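PDB 5D2I: 4-oxalocrotonate decarboxylase NahK from Pseudomonas putida, which catalyses the metal-dependent decarboxylation of (3E)-2-oxohex-3-enedioate to 2-oxopent-4-enoate and carbon dioxide in aromatic hydrocarbon breakdown. Local coordinates for the calcium ion site. Coordinates in Å, arbitrary orientation; residue numbers count along the deposited sequence, not the author numbering.

The calcium ion site. Residues 69-70, 114, 116, 147, 149, 240-241. With CA (calcium ion), chain B; ACT (acetate ion), chain C.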
loop_
_atom_site.group_PDB
_atom_site.type_symbol
_atom_site.label_atom_id
_atom_site.label_comp_id
_atom_site.label_asym_id
_atom_site.label_seq_id
_atom_site.Cartn_x
_atom_site.Cartn_y
_atom_site.Cartn_z
ATOM N N LYS A 69 2.561 2.215 2.669
ATOM C CA LYS A 69 2.474 1.575 1.373
ATOM C C LYS A 69 2.251 2.631 0.322
ATOM O O LYS A 69 1.766 3.726 0.610
ATOM C CB LYS A 69 1.390 0.485 1.324
ATOM C CG LYS A 69 0.021 0.876 1.903
ATOM C CD LYS A 69 -0.839 1.696 0.927
ATOM C CE LYS A 69 -1.088 0.961 -0.370
ATOM N NZ LYS A 69 -2.220 -0.025 -0.268
ATOM N N MET A 70 2.632 2.297 -0.900
ATOM C CA MET A 70 2.470 3.203 -2.031
ATOM C C MET A 70 1.519 2.604 -3.036
ATOM O O MET A 70 1.621 1.425 -3.372
ATOM C CB MET A 70 3.820 3.481 -2.682
ATOM C CG MET A 70 4.710 4.360 -1.822
ATOM S SD MET A 70 4.107 6.044 -1.803
ATOM C CE MET A 70 4.723 6.632 -3.374
ATOM N N GLU A 114 -1.408 -8.205 -4.295
ATOM C CA GLU A 114 -0.438 -7.614 -5.192
ATOM C C GLU A 114 0.918 -8.020 -4.689
ATOM O O GLU A 114 1.180 -7.935 -3.491
ATOM C CB GLU A 114 -0.521 -6.090 -5.115
ATOM C CG GLU A 114 -1.858 -5.523 -5.453
ATOM C CD GLU A 114 -1.832 -4.023 -5.474
ATOM O OE1 GLU A 114 -1.554 -3.413 -4.417
ATOM O OE2 GLU A 114 -2.068 -3.463 -6.553
ATOM N N GLU A 116 4.643 -7.221 -4.130
ATOM C CA GLU A 116 5.404 -5.992 -3.986
ATOM C C GLU A 116 6.766 -6.289 -3.423
ATOM O O GLU A 116 7.018 -7.361 -2.877
ATOM C CB GLU A 116 4.669 -5.023 -3.051
ATOM C CG GLU A 116 3.213 -4.892 -3.422
ATOM C CD GLU A 116 2.578 -3.596 -3.008
ATOM O OE1 GLU A 116 3.281 -2.681 -2.521
ATOM O OE2 GLU A 116 1.353 -3.493 -3.187
ATOM N N GLU A 147 0.729 -7.559 -0.772
ATOM C CA GLU A 147 -0.306 -6.793 -0.119
ATOM C C GLU A 147 -1.620 -7.460 -0.359
ATOM O O GLU A 147 -1.854 -8.003 -1.434
ATOM C CB GLU A 147 -0.396 -5.346 -0.606
ATOM C CG GLU A 147 -1.184 -4.519 0.397
ATOM C CD GLU A 147 -1.233 -3.040 0.092
ATOM O OE1 GLU A 147 -0.888 -2.637 -1.038
ATOM O OE2 GLU A 147 -1.630 -2.278 1.001
ATOM N N ILE A 149 -5.092 -5.941 -0.702
ATOM C CA ILE A 149 -5.821 -4.686 -0.738
ATOM C C ILE A 149 -7.291 -4.993 -0.737
ATOM O O ILE A 149 -7.723 -6.028 -1.242
ATOM C CB ILE A 149 -5.485 -3.850 -1.969
ATOM C CG1 ILE A 149 -5.525 -4.700 -3.235
ATOM C CG2 ILE A 149 -4.103 -3.228 -1.816
ATOM C CD1 ILE A 149 -5.344 -3.871 -4.487
ATOM N N GLY A 240 4.889 -0.788 -3.974
ATOM C CA GLY A 240 3.831 -0.757 -4.974
ATOM C C GLY A 240 3.610 -2.067 -5.697
ATOM O O GLY A 240 4.488 -2.930 -5.721
ATOM N N GLY A 241 2.433 -2.216 -6.293
ATOM C CA GLY A 241 2.097 -3.443 -6.993
ATOM C C GLY A 241 2.976 -3.673 -8.210
ATOM O O GLY A 241 3.034 -2.855 -9.132
HETATM CA CA CA B . -0.303 -2.084 -3.068
HETATM C C ACT C . -2.674 0.136 -3.970
HETATM O O ACT C . -2.002 -0.440 -3.092
HETATM O OXT ACT C . -2.139 0.219 -5.098
HETATM C CH3 ACT C . -4.027 0.695 -3.665
HETATM O O HOH W 1 1.387 -0.762 -2.076
HETATM O O HOH W 2 0.159 -0.850 -5.038
HETATM O O HOH W 3 -3.617 -1.504 -6.768
#
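One acetate face looks towards the Glu114 carboxylate, turned steeply, with OE1 leading towards that face and OE2 set back, and the Ile149 methyl CG2 approaches obliquely from the same side. Lys69 NZ comes to acetate O near its edge, slightly towards the opposite face, while calcium and water 2 sit near the oxygen-bearing rim. This is the active-site metal centre of an FAA-hydrolase-family decarboxylase; the acetate, a common crystallisation additive, occupies part of a pocket where Lys69 also binds 2-oxoglutarate.

Calcium is nearly octahedral. Glu116 OE2 binds calcium at 2.2 Å, opposite acetate O; Glu147 OE1 stands opposite water 2, and Glu114 OE1 opposite water 1. Glu114 and Glu116 carry CG anti to the carbonyl carbon, whereas Glu147 has CG anti to the backbone N (chi1 -163°); all three chains extend to the metal.

Lys69 starts in the crowded position between N and carbonyl carbon (chi1 47°) and bends at every later torsion, curling NZ back to a salt bridge with Glu147 OE2, its hydrogen bond using that oxygen's syn lone pair (2.7 Å). The same NZ hydrogen-bonds acetate O at 2.9 Å, probably polarising that oxygen together with calcium. An alanine here would remove both links and would probably loosen the Glu147 carboxylate and weaken carboxylate binding. Second-shell order comes from Met70 O, 2.6 Å from water 1, which also meets Glu116 OE1 at 2.7 Å. Gly241 N lies 2.9 Å from water 2.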